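Local coordinates for alcohol dehydrogenase superfamily protein (Novosphingobium aromaticivorans, PDB 3GAZ), which is probably an NADP-dependent oxidoreductase of the medium-chain alcohol dehydrogenase superfamily, pairing a GroES-like domain with a Rossmann-type nucleotide-binding domain, at residues I9-E14 against G18-R23. Numbering follows the deposited sequence.
Sequences IAAVVE and GPFVLR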
loop_
_atom_site.group_PDB
_atom_site.type_symbol
_atom_site.label_atom_id
_atom_site.label_comp_id
_atom_site.label_asym_id
_atom_site.label_seq_id
_atom_site.Cartn_x
_atom_site.Cartn_y
_atom_site.Cartn_z
ATOM N N ILE A 9 19.764 -0.859 9.307
ATOM C CA ILE A 9 19.081 -0.513 10.543
ATOM C C ILE A 9 17.874 0.335 10.147
ATOM O O ILE A 9 17.982 1.221 9.298
ATOM C CB ILE A 9 19.974 0.335 11.487
ATOM C CG1 ILE A 9 21.163 -0.494 11.979
ATOM C CG2 ILE A 9 19.151 0.841 12.675
ATOM C CD1 ILE A 9 20.770 -1.716 12.779
ATOM N N ALA A 10 16.730 0.061 10.757
ATOM C CA ALA A 10 15.524 0.819 10.472
ATOM C C ALA A 10 14.681 0.904 11.732
ATOM O O ALA A 10 14.780 0.054 12.621
ATOM C CB ALA A 10 14.723 0.147 9.353
ATOM N N ALA A 11 13.860 1.942 11.811
ATOM C CA ALA A 11 12.979 2.123 12.952
ATOM C C ALA A 11 11.621 1.596 12.515
ATOM O O ALA A 11 11.080 2.008 11.485
ATOM C CB ALA A 11 12.885 3.595 13.322
ATOM N N VAL A 12 11.078 0.672 13.293
ATOM C CA VAL A 12 9.793 0.086 12.968
ATOM C C VAL A 12 8.751 0.352 14.039
ATOM O O VAL A 12 9.021 0.188 15.229
ATOM C CB VAL A 12 9.914 -1.452 12.801
ATOM C CG1 VAL A 12 8.562 -2.043 12.420
ATOM C CG2 VAL A 12 10.961 -1.786 11.757
ATOM N N VAL A 13 7.565 0.782 13.617
ATOM C CA VAL A 13 6.473 0.996 14.547
ATOM C C VAL A 13 5.720 -0.322 14.425
ATOM O O VAL A 13 5.166 -0.635 13.370
ATOM C CB VAL A 13 5.574 2.181 14.132
ATOM C CG1 VAL A 13 4.386 2.282 15.072
ATOM C CG2 VAL A 13 6.374 3.475 14.178
ATOM N N GLU A 14 5.737 -1.107 15.496
ATOM C CA GLU A 14 5.116 -2.424 15.498
ATOM C C GLU A 14 3.604 -2.441 15.668
ATOM O O GLU A 14 2.915 -3.245 15.039
ATOM C CB GLU A 14 5.784 -3.283 16.571
ATOM C CG GLU A 14 7.300 -3.139 16.554
ATOM C CD GLU A 14 8.014 -4.171 17.400
ATOM O OE1 GLU A 14 7.602 -4.377 18.560
ATOM O OE2 GLU A 14 8.996 -4.763 16.904
ATOM N N GLY A 18 2.826 2.461 19.391
ATOM C CA GLY A 18 4.008 1.792 19.898
ATOM C C GLY A 18 5.261 2.624 19.693
ATOM O O GLY A 18 5.244 3.609 18.954
ATOM N N PRO A 19 6.369 2.256 20.348
ATOM C CA PRO A 19 7.625 2.995 20.210
ATOM C C PRO A 19 8.295 2.727 18.867
ATOM O O PRO A 19 7.964 1.765 18.179
ATOM C CB PRO A 19 8.461 2.465 21.371
ATOM C CG PRO A 19 8.005 1.036 21.465
ATOM C CD PRO A 19 6.505 1.178 21.344
ATOM N N PHE A 20 9.230 3.590 18.494
ATOM C CA PHE A 20 9.972 3.403 17.259
ATOM C C PHE A 20 11.054 2.391 17.618
ATOM O O PHE A 20 12.000 2.703 18.340
ATOM C CB PHE A 20 10.573 4.735 16.806
ATOM C CG PHE A 20 9.563 5.667 16.199
ATOM C CD1 PHE A 20 9.151 5.498 14.879
ATOM C CD2 PHE A 20 8.976 6.673 16.960
ATOM C CE1 PHE A 20 8.170 6.317 14.328
ATOM C CE2 PHE A 20 7.993 7.496 16.418
ATOM C CZ PHE A 20 7.588 7.317 15.098
ATOM N N VAL A 21 10.896 1.167 17.129
ATOM C CA VAL A 21 11.840 0.103 17.440
ATOM C C VAL A 21 12.941 -0.070 16.406
ATOM O O VAL A 21 12.667 -0.361 15.245
ATOM C CB VAL A 21 11.096 -1.239 17.604
ATOM C CG1 VAL A 21 12.078 -2.352 17.962
ATOM C CG2 VAL A 21 10.020 -1.096 18.674
ATOM N N LEU A 22 14.190 0.117 16.832
ATOM C CA LEU A 22 15.318 -0.055 15.929
ATOM C C LEU A 22 15.500 -1.552 15.679
ATOM O O LEU A 22 15.601 -2.340 16.623
ATOM C CB LEU A 22 16.592 0.534 16.536
ATOM C CG LEU A 22 16.603 2.052 16.720
ATOM C CD1 LEU A 22 17.975 2.491 17.200
ATOM C CD2 LEU A 22 16.267 2.737 15.396
ATOM N N ARG A 23 15.553 -1.930 14.408
ATOM C CA ARG A 23 15.694 -3.332 14.012
ATOM C C ARG A 23 16.726 -3.503 12.894
ATOM O O ARG A 23 16.909 -2.602 12.074
ATOM C CB ARG A 23 14.347 -3.856 13.492
ATOM C CG ARG A 23 13.221 -3.941 14.515
ATOM C CD ARG A 23 13.488 -5.058 15.503
ATOM N NE ARG A 23 13.889 -6.295 14.830
ATOM C CZ ARG A 23 13.114 -6.989 14.000
ATOM N NH1 ARG A 23 11.881 -6.576 13.731
ATOM N NH2 ARG A 23 13.578 -8.096 13.429
HETATM O O HOH W 1 6.185 -0.280 18.232
HETATM O O HOH W 2 9.948 -4.774 14.544
#
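V21 O is gripped by V12 N at 2.7 Å, the N-H pointing almost straight at it (165°), and A11 CA makes a longer CA-H...O contact with the same oxygen (3.4 Å). V21 N returns the bond to V12 O, so this pair, like A10 with R23, is hydrogen-bonded, whereas A11 and L22 form a non-hydrogen-bonded pair. The N-to-C directions of 9-13 and 20-23 differ by 145°, as expected of a twisted antiparallel hairpin, here built from strands 7-13 and 20-26. Toward the turn, water 1 links the two segments, accepting from E14 N and donating to P19 O.

On the A11 face, V13 CG2 lies 3.4 Å from F20 CE1, the two side chains pointing the same way; helix 311-319 covers A11 and F20 through I311. On the face that carries V12 and V21, the side chain of E14 crosses V21 at about a right angle, its CD 3.9 Å from V21 CG2. R23, its chain bent beyond CG, turns NH1 to water 2, which lies in the guanidinium plane and donates to E14 OE2. E14 OE2 and R23 NH1 stay 4.7 Å apart, too far for a direct salt bridge, and R23 NH2 makes its salt bridge with E188 of the second subunit. Replacing E14 by an alanine removes the carboxylate, which is likely to uncover V21 CG2 and leave water 2 without that acceptor. The chemistry thus implies a hairpin held by backbone hydrogen bonds, whose water-linked carboxylate may help orient an arginine at the subunit interface.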